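Local coordinates for protein tryptophan--tRNA ligase (Campylobacter jejuni subsp. jejuni, PDB 3TZL) that probably catalyses the ATP-dependent attachment of tryptophan to its cognate tRNA, as a homodimeric class I aminoacyl-tRNA synthetase, at residues B[74-87]-B[297-310]. Sequence-based numbering, arbitrary orientation.
Sequences PQKSVFWLQSDVKE and ILDFGATKARKIAQ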
ATOM      1  N   PRO B  74       2.647  26.087 -12.138  1.00 42.17           N
ATOM      2  CA  PRO B  74       1.519  25.144 -12.167  1.00 45.49           C
ATOM      3  C   PRO B  74       0.876  25.031 -13.543  1.00 48.12           C
ATOM      4  O   PRO B  74       0.243  24.017 -13.848  1.00 47.17           O
ATOM      5  CB  PRO B  74       0.513  25.761 -11.189  1.00 44.41           C
ATOM      6  CG  PRO B  74       1.291  26.687 -10.350  1.00 44.21           C
ATOM      7  CD  PRO B  74       2.403  27.206 -11.211  1.00 41.59           C
ATOM      8  N   GLN B  75       1.048  26.070 -14.351  1.00 50.83           N
ATOM      9  CA  GLN B  75       0.515  26.136 -15.698  1.00 56.54           C
ATOM     10  C   GLN B  75       1.382  25.333 -16.659  1.00 57.83           C
ATOM     11  O   GLN B  75       0.873  24.562 -17.471  1.00 64.68           O
ATOM     12  CB  GLN B  75       0.476  27.592 -16.157  1.00 65.33           C
ATOM     13  CG  GLN B  75      -0.361  27.817 -17.390  1.00 75.31           C
ATOM     14  CD  GLN B  75      -1.818  27.547 -17.115  1.00 82.27           C
ATOM     15  OE1 GLN B  75      -2.305  27.825 -16.018  1.00 86.54           O
ATOM     16  NE2 GLN B  75      -2.521  26.984 -18.096  1.00 81.11           N
ATOM     17  N   LYS B  76       2.690  25.532 -16.572  1.00 51.60           N
ATOM     18  CA  LYS B  76       3.640  24.824 -17.417  1.00 51.02           C
ATOM     19  C   LYS B  76       3.810  23.365 -16.980  1.00 50.14           C
ATOM     20  O   LYS B  76       3.874  22.462 -17.816  1.00 55.61           O
ATOM     21  CB  LYS B  76       4.996  25.521 -17.371  1.00 53.52           C
ATOM     22  CG  LYS B  76       4.959  26.990 -17.783  1.00 61.24           C
ATOM     23  CD  LYS B  76       6.330  27.664 -17.625  1.00 64.33           C
ATOM     24  CE  LYS B  76       6.386  29.009 -18.366  1.00 70.22           C
ATOM     25  NZ  LYS B  76       6.157  28.891 -19.846  1.00 70.21           N
ATOM     26  N   SER B  77       3.870  23.143 -15.671  1.00 42.15           N
ATOM     27  CA  SER B  77       4.236  21.839 -15.107  1.00 37.91           C
ATOM     28  C   SER B  77       3.069  21.169 -14.409  1.00 33.06           C
ATOM     29  O   SER B  77       2.016  21.767 -14.248  1.00 36.52           O
ATOM     30  CB  SER B  77       5.351  22.015 -14.082  1.00 38.74           C
ATOM     31  OG  SER B  77       6.500  22.588 -14.672  1.00 41.62           O
ATOM     32  N   VAL B  78       3.260  19.923 -13.984  1.00 28.36           N
ATOM     33  CA  VAL B  78       2.242  19.234 -13.200  1.00 30.66           C
ATOM     34  C   VAL B  78       2.781  19.065 -11.801  1.00 29.70           C
ATOM     35  O   VAL B  78       3.778  18.381 -11.598  1.00 34.21           O
ATOM     36  CB  VAL B  78       1.822  17.901 -13.832  1.00 30.19           C
ATOM     37  CG1 VAL B  78       0.826  17.175 -12.954  1.00 31.04           C
ATOM     38  CG2 VAL B  78       1.229  18.162 -15.234  1.00 33.61           C
ATOM     39  N   PHE B  79       2.136  19.739 -10.848  1.00 29.90           N
ATOM     40  CA  PHE B  79       2.645  19.847  -9.489  1.00 27.51           C
ATOM     41  C   PHE B  79       1.564  19.531  -8.462  1.00 30.41           C
ATOM     42  O   PHE B  79       0.573  20.240  -8.359  1.00 33.96           O
ATOM     43  CB  PHE B  79       3.180  21.256  -9.264  1.00 31.81           C
ATOM     44  CG  PHE B  79       3.696  21.499  -7.876  1.00 34.86           C
ATOM     45  CD1 PHE B  79       4.872  20.904  -7.444  1.00 35.30           C
ATOM     46  CD2 PHE B  79       3.019  22.348  -7.010  1.00 36.58           C
ATOM     47  CE1 PHE B  79       5.359  21.138  -6.166  1.00 37.93           C
ATOM     48  CE2 PHE B  79       3.506  22.592  -5.729  1.00 38.45           C
ATOM     49  CZ  PHE B  79       4.680  21.983  -5.310  1.00 37.46           C
ATOM     50  N   TRP B  80       1.769  18.478  -7.685  1.00 28.06           N
ATOM     51  CA  TRP B  80       0.724  18.017  -6.794  1.00 30.28           C
ATOM     52  C   TRP B  80       1.290  17.401  -5.531  1.00 30.02           C
ATOM     53  O   TRP B  80       2.491  17.227  -5.396  1.00 33.40           O
ATOM     54  CB  TRP B  80      -0.216  17.029  -7.519  1.00 23.36           C
ATOM     55  CG  TRP B  80       0.314  15.639  -7.718  1.00 23.30           C
ATOM     56  CD1 TRP B  80      -0.032  14.524  -7.012  1.00 29.79           C
ATOM     57  CD2 TRP B  80       1.270  15.208  -8.705  1.00 25.93           C
ATOM     58  NE1 TRP B  80       0.650  13.428  -7.494  1.00 31.75           N
ATOM     59  CE2 TRP B  80       1.457  13.824  -8.529  1.00 30.85           C
ATOM     60  CE3 TRP B  80       1.990  15.864  -9.711  1.00 29.46           C
ATOM     61  CZ2 TRP B  80       2.328  13.078  -9.329  1.00 29.73           C
ATOM     62  CZ3 TRP B  80       2.854  15.122 -10.502  1.00 27.29           C
ATOM     63  CH2 TRP B  80       3.018  13.744 -10.303  1.00 28.77           C
ATOM     64  N   LEU B  81       0.395  17.136  -4.592  1.00 30.96           N
ATOM     65  CA  LEU B  81       0.713  16.502  -3.323  1.00 29.39           C
ATOM     66  C   LEU B  81       0.395  15.021  -3.495  1.00 27.83           C
ATOM     67  O   LEU B  81      -0.718  14.662  -3.850  1.00 29.73           O
ATOM     68  CB  LEU B  81      -0.165  17.093  -2.225  1.00 30.55           C
ATOM     69  CG  LEU B  81      -0.046  16.554  -0.800  1.00 31.74           C
ATOM     70  CD1 LEU B  81       1.307  16.922  -0.256  1.00 31.77           C
ATOM     71  CD2 LEU B  81      -1.156  17.151   0.063  1.00 26.06           C
ATOM     72  N   GLN B  82       1.379  14.175  -3.248  1.00 27.60           N
ATOM     73  CA  GLN B  82       1.304  12.762  -3.607  1.00 30.13           C
ATOM     74  C   GLN B  82       0.000  12.086  -3.173  1.00 32.35           C
ATOM     75  O   GLN B  82      -0.654  11.400  -3.951  1.00 34.12           O
ATOM     76  CB  GLN B  82       2.476  12.044  -2.957  1.00 30.77           C
ATOM     77  CG  GLN B  82       2.645  10.605  -3.376  1.00 30.14           C
ATOM     78  CD  GLN B  82       3.724   9.952  -2.577  1.00 30.36           C
ATOM     79  OE1 GLN B  82       4.098  10.449  -1.508  1.00 30.57           O
ATOM     80  NE2 GLN B  82       4.261   8.856  -3.091  1.00 30.12           N
ATOM     81  N   SER B  83      -0.377  12.308  -1.926  1.00 31.11           N
ATOM     82  CA  SER B  83      -1.580  11.718  -1.347  1.00 30.95           C
ATOM     83  C   SER B  83      -2.914  12.211  -1.925  1.00 33.69           C
ATOM     84  O   SER B  83      -3.965  11.712  -1.528  1.00 35.54           O
ATOM     85  CB  SER B  83      -1.569  11.964   0.152  1.00 32.68           C
ATOM     86  OG  SER B  83      -1.758  13.339   0.415  1.00 28.41           O
ATOM     87  N   ASP B  84      -2.902  13.174  -2.849  1.00 32.93           N
ATOM     88  CA  ASP B  84      -4.166  13.600  -3.452  1.00 31.31           C
ATOM     89  C   ASP B  84      -4.502  12.700  -4.627  1.00 29.15           C
ATOM     90  O   ASP B  84      -5.629  12.711  -5.118  1.00 31.82           O
ATOM     91  CB  ASP B  84      -4.141  15.063  -3.933  1.00 32.98           C
ATOM     92  CG  ASP B  84      -4.237  16.078  -2.789  1.00 36.80           C
ATOM     93  OD1 ASP B  84      -4.729  15.737  -1.694  1.00 38.18           O
ATOM     94  OD2 ASP B  84      -3.821  17.241  -2.998  1.00 38.61           O
ATOM     95  N   VAL B  85      -3.517  11.956  -5.117  1.00 30.79           N
ATOM     96  CA  VAL B  85      -3.781  11.011  -6.200  1.00 30.92           C
ATOM     97  C   VAL B  85      -3.685   9.607  -5.629  1.00 30.97           C
ATOM     98  O   VAL B  85      -2.610   9.007  -5.568  1.00 33.53           O
ATOM     99  CB  VAL B  85      -2.855  11.237  -7.413  1.00 35.27           C
ATOM    100  CG1 VAL B  85      -3.173  10.251  -8.524  1.00 32.65           C
ATOM    101  CG2 VAL B  85      -3.010  12.660  -7.921  1.00 37.77           C
ATOM    102  N   LYS B  86      -4.830   9.110  -5.165  1.00 28.68           N
ATOM    103  CA  LYS B  86      -4.859   7.902  -4.354  1.00 33.69           C
ATOM    104  C   LYS B  86      -4.541   6.646  -5.145  1.00 36.86           C
ATOM    105  O   LYS B  86      -4.193   5.630  -4.553  1.00 31.61           O
ATOM    106  CB  LYS B  86      -6.221   7.734  -3.683  1.00 41.01           C
ATOM    107  CG  LYS B  86      -6.699   8.923  -2.880  1.00 48.15           C
ATOM    108  CD  LYS B  86      -5.896   9.096  -1.626  1.00 45.73           C
ATOM    109  CE  LYS B  86      -6.661  10.027  -0.691  1.00 43.87           C
ATOM    110  NZ  LYS B  86      -5.705  10.402   0.376  1.00 40.61           N
ATOM    111  N   GLU B  87      -4.689   6.719  -6.469  1.00 33.64           N
ATOM    112  CA  GLU B  87      -4.393   5.590  -7.357  1.00 34.90           C
ATOM    113  C   GLU B  87      -3.029   4.989  -7.062  1.00 34.91           C
ATOM    114  O   GLU B  87      -2.838   3.775  -7.184  1.00 32.71           O
ATOM    115  CB  GLU B  87      -4.437   6.007  -8.832  1.00 27.95           C
ATOM    116  CG  GLU B  87      -5.857   6.147  -9.412  1.00 39.36           C
ATOM    117  CD  GLU B  87      -6.614   7.411  -8.950  1.00 44.88           C
ATOM    118  OE1 GLU B  87      -6.013   8.291  -8.288  1.00 45.09           O
ATOM    119  OE2 GLU B  87      -7.829   7.505  -9.243  1.00 47.92           O
ATOM    120  N   ILE B 297      -4.324  25.684  -6.006  1.00 38.71           N
ATOM    121  CA  ILE B 297      -3.206  25.354  -6.861  1.00 34.00           C
ATOM    122  C   ILE B 297      -2.865  23.858  -6.801  1.00 36.55           C
ATOM    123  O   ILE B 297      -2.666  23.222  -7.833  1.00 31.64           O
ATOM    124  CB  ILE B 297      -1.980  26.198  -6.478  1.00 36.68           C
ATOM    125  CG1 ILE B 297      -2.249  27.680  -6.787  1.00 39.74           C
ATOM    126  CG2 ILE B 297      -0.747  25.691  -7.205  1.00 33.01           C
ATOM    127  CD1 ILE B 297      -1.245  28.625  -6.129  1.00 42.32           C
ATOM    128  N   LEU B 298      -2.804  23.303  -5.594  1.00 33.37           N
ATOM    129  CA  LEU B 298      -2.574  21.874  -5.433  1.00 37.52           C
ATOM    130  C   LEU B 298      -3.719  21.048  -6.030  1.00 34.83           C
ATOM    131  O   LEU B 298      -3.483  19.984  -6.585  1.00 31.31           O
ATOM    132  CB  LEU B 298      -2.369  21.521  -3.957  1.00 35.04           C
ATOM    133  CG  LEU B 298      -1.036  22.055  -3.428  1.00 38.50           C
ATOM    134  CD1 LEU B 298      -0.869  21.788  -1.928  1.00 39.75           C
ATOM    135  CD2 LEU B 298       0.104  21.447  -4.237  1.00 34.73           C
ATOM    136  N   ASP B 299      -4.951  21.544  -5.914  1.00 42.68           N
ATOM    137  CA  ASP B 299      -6.107  20.822  -6.451  1.00 45.49           C
ATOM    138  C   ASP B 299      -6.046  20.761  -7.961  1.00 42.31           C
ATOM    139  O   ASP B 299      -6.326  19.739  -8.550  1.00 43.32           O
ATOM    140  CB  ASP B 299      -7.420  21.454  -6.002  1.00 51.70           C
ATOM    141  CG  ASP B 299      -7.804  21.039  -4.600  1.00 57.95           C
ATOM    142  OD1 ASP B 299      -7.275  20.005  -4.133  1.00 59.15           O
ATOM    143  OD2 ASP B 299      -8.629  21.737  -3.967  1.00 62.90           O
ATOM    144  N   PHE B 300      -5.644  21.862  -8.576  1.00 38.63           N
ATOM    145  CA  PHE B 300      -5.451  21.908 -10.016  1.00 39.88           C
ATOM    146  C   PHE B 300      -4.376  20.941 -10.502  1.00 39.99           C
ATOM    147  O   PHE B 300      -4.591  20.216 -11.482  1.00 38.25           O
ATOM    148  CB  PHE B 300      -5.111  23.335 -10.446  1.00 37.00           C
ATOM    149  CG  PHE B 300      -4.681  23.459 -11.872  1.00 39.62           C
ATOM    150  CD1 PHE B 300      -5.418  22.880 -12.886  1.00 37.83           C
ATOM    151  CD2 PHE B 300      -3.559  24.196 -12.203  1.00 42.76           C
ATOM    152  CE1 PHE B 300      -5.026  23.016 -14.218  1.00 40.83           C
ATOM    153  CE2 PHE B 300      -3.164  24.339 -13.525  1.00 45.98           C
ATOM    154  CZ  PHE B 300      -3.904  23.748 -14.540  1.00 39.90           C
ATOM    155  N   GLY B 301      -3.221  20.947  -9.836  1.00 36.61           N
ATOM    156  CA  GLY B 301      -2.143  20.034 -10.180  1.00 35.68           C
ATOM    157  C   GLY B 301      -2.626  18.597 -10.083  1.00 36.84           C
ATOM    158  O   GLY B 301      -2.390  17.781 -10.983  1.00 34.15           O
ATOM    159  N   ALA B 302      -3.336  18.303  -8.998  1.00 33.59           N
ATOM    160  CA  ALA B 302      -3.829  16.950  -8.767  1.00 35.28           C
ATOM    161  C   ALA B 302      -4.774  16.480  -9.873  1.00 35.82           C
ATOM    162  O   ALA B 302      -4.731  15.318 -10.242  1.00 35.34           O
ATOM    163  CB  ALA B 302      -4.474  16.825  -7.397  1.00 31.46           C
ATOM    164  N   THR B 303      -5.584  17.377 -10.440  1.00 34.08           N
ATOM    165  CA  THR B 303      -6.515  16.965 -11.493  1.00 36.56           C
ATOM    166  C   THR B 303      -5.790  16.568 -12.770  1.00 37.82           C
ATOM    167  O   THR B 303      -6.246  15.690 -13.505  1.00 37.41           O
ATOM    168  CB  THR B 303      -7.580  18.043 -11.856  1.00 58.67           C
ATOM    169  OG1 THR B 303      -6.970  19.111 -12.598  1.00 59.66           O
ATOM    170  CG2 THR B 303      -8.270  18.578 -10.610  1.00 56.92           C
ATOM    171  N   LYS B 304      -4.671  17.225 -13.042  1.00 35.62           N
ATOM    172  CA  LYS B 304      -3.906  16.919 -14.244  1.00 36.81           C
ATOM    173  C   LYS B 304      -3.194  15.575 -14.082  1.00 39.43           C
ATOM    174  O   LYS B 304      -3.165  14.759 -15.003  1.00 42.32           O
ATOM    175  CB  LYS B 304      -2.915  18.044 -14.554  1.00 37.25           C
ATOM    176  CG  LYS B 304      -3.600  19.342 -15.015  1.00 40.54           C
ATOM    177  CD  LYS B 304      -2.613  20.311 -15.673  1.00 38.80           C
ATOM    178  CE  LYS B 304      -1.692  20.988 -14.640  1.00 37.00           C
ATOM    179  NZ  LYS B 304      -0.731  21.894 -15.345  1.00 40.35           N
ATOM    180  N   ALA B 305      -2.637  15.341 -12.897  1.00 32.79           N
ATOM    181  CA  ALA B 305      -1.934  14.095 -12.640  1.00 34.30           C
ATOM    182  C   ALA B 305      -2.934  12.944 -12.530  1.00 35.27           C
ATOM    183  O   ALA B 305      -2.690  11.868 -13.064  1.00 32.00           O
ATOM    184  CB  ALA B 305      -1.097  14.200 -11.379  1.00 31.68           C
ATOM    185  N   ARG B 306      -4.056  13.185 -11.847  1.00 35.11           N
ATOM    186  CA  ARG B 306      -5.093  12.162 -11.638  1.00 36.12           C
ATOM    187  C   ARG B 306      -5.694  11.651 -12.955  1.00 34.21           C
ATOM    188  O   ARG B 306      -6.023  10.480 -13.076  1.00 32.85           O
ATOM    189  CB  ARG B 306      -6.189  12.691 -10.698  1.00 36.26           C
ATOM    190  CG  ARG B 306      -7.409  11.809 -10.514  1.00 41.75           C
ATOM    191  CD  ARG B 306      -8.450  12.467  -9.585  1.00 40.13           C
ATOM    192  NE  ARG B 306      -7.871  12.858  -8.294  1.00 40.18           N
ATOM    193  CZ  ARG B 306      -7.788  14.118  -7.868  1.00 39.64           C
ATOM    194  NH1 ARG B 306      -7.238  14.400  -6.691  1.00 37.64           N
ATOM    195  NH2 ARG B 306      -8.251  15.097  -8.625  1.00 37.81           N
ATOM    196  N   LYS B 307      -5.824  12.521 -13.944  1.00 34.03           N
ATOM    197  CA  LYS B 307      -6.394  12.095 -15.220  1.00 35.13           C
ATOM    198  C   LYS B 307      -5.475  11.073 -15.848  1.00 39.26           C
ATOM    199  O   LYS B 307      -5.922  10.096 -16.426  1.00 40.91           O
ATOM    200  CB  LYS B 307      -6.560  13.272 -16.172  1.00 36.87           C
ATOM    201  CG  LYS B 307      -7.060  12.896 -17.574  1.00 36.98           C
ATOM    202  CD  LYS B 307      -7.148  14.156 -18.413  1.00 44.55           C
ATOM    203  CE  LYS B 307      -7.538  13.889 -19.862  1.00 51.52           C
ATOM    204  NZ  LYS B 307      -8.972  13.541 -20.007  1.00 57.54           N
ATOM    205  N   ILE B 308      -4.180  11.307 -15.713  1.00 39.29           N
ATOM    206  CA  ILE B 308      -3.184  10.413 -16.271  1.00 37.50           C
ATOM    207  C   ILE B 308      -3.165   9.115 -15.484  1.00 35.35           C
ATOM    208  O   ILE B 308      -3.130   8.028 -16.072  1.00 34.04           O
ATOM    209  CB  ILE B 308      -1.811  11.084 -16.275  1.00 35.94           C
ATOM    210  CG1 ILE B 308      -1.792  12.157 -17.366  1.00 36.80           C
ATOM    211  CG2 ILE B 308      -0.708  10.067 -16.532  1.00 37.74           C
ATOM    212  CD1 ILE B 308      -0.611  13.090 -17.284  1.00 40.06           C
ATOM    213  N   ALA B 309      -3.213   9.229 -14.159  1.00 30.38           N
ATOM    214  CA  ALA B 309      -3.256   8.051 -13.294  1.00 30.15           C
ATOM    215  C   ALA B 309      -4.489   7.201 -13.550  1.00 28.24           C
ATOM    216  O   ALA B 309      -4.411   5.971 -13.530  1.00 29.86           O
ATOM    217  CB  ALA B 309      -3.191   8.439 -11.817  1.00 24.93           C
ATOM    218  N   GLN B 310      -5.620   7.847 -13.802  1.00 27.90           N
ATOM    219  CA  GLN B 310      -6.863   7.110 -14.037  1.00 35.05           C
ATOM    220  C   GLN B 310      -6.786   6.342 -15.333  1.00 33.49           C
ATOM    221  O   GLN B 310      -7.278   5.226 -15.418  1.00 35.47           O
ATOM    222  CB  GLN B 310      -8.082   8.036 -14.075  1.00 34.59           C
ATOM    223  CG  GLN B 310      -8.547   8.498 -12.708  1.00 44.61           C
ATOM    224  CD  GLN B 310      -9.645   9.551 -12.801  1.00 54.30           C
ATOM    225  OE1 GLN B 310      -9.929  10.081 -13.880  1.00 56.85           O
ATOM    226  NE2 GLN B 310     -10.268   9.858 -11.666  1.00 55.44           N
TER
HETATM  227  O   HOH W   1      -2.135  23.591 -17.449  1.00 46.34           O
HETATM  228  O   HOH W   2      -0.402  22.764  -9.136  1.00 29.73           O
HETATM  229  O   HOH W   3      -2.353  18.003  -5.149  1.00 32.04           O
HETATM  230  O   HOH W   4      -7.353  10.391  -6.622  1.00 45.52           O
HETATM  231  O   HOH W   5      -9.725   9.019  -9.424  1.00 50.69           O
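Gly301 and Phe79 meet where helix 291-320 lies across strand 78-81 of the parallel sheet of the Rossmann fold of this class I synthetase, and the pair illustrates how small residues let a helix settle closely against a strand. The axes of strand 78-81 and segment 297-310 approach to 6.1 Å, their N-to-C directions 108° apart. The hollow is Gly301: its bare CA lets Phe79 O come within 3.3 Å of Gly301 CA, in a nearly straight CA-H...O contact. One turn on, the Ala305 methyl is a bump seated over the middle of one face of the Trp80 six-membered ring, 3.8 Å from its centroid. Trp80 CG sits between backbone N and carbonyl carbon (chi1 76°), which turns the indole so that one face meets this methyl; Phe40 of the tryptophan pocket also meets the ring. Val78 CG1 fits beside Ala305, while Val85 drops CG1 against Ala309 CB at 3.8 Å. Polar side chains bridge at either end of the strand. Lys304, bent at chi3, sends NZ to Pro74 O and Ser77 O, joining the helix to residues 74-77 ahead of the strand. At the other end, past the strand, Arg306 NH1 donates to Asp84 O at 2.8 Å, the oxygen lying near the guanidinium plane while the nitrogen stands above the carbonyl plane.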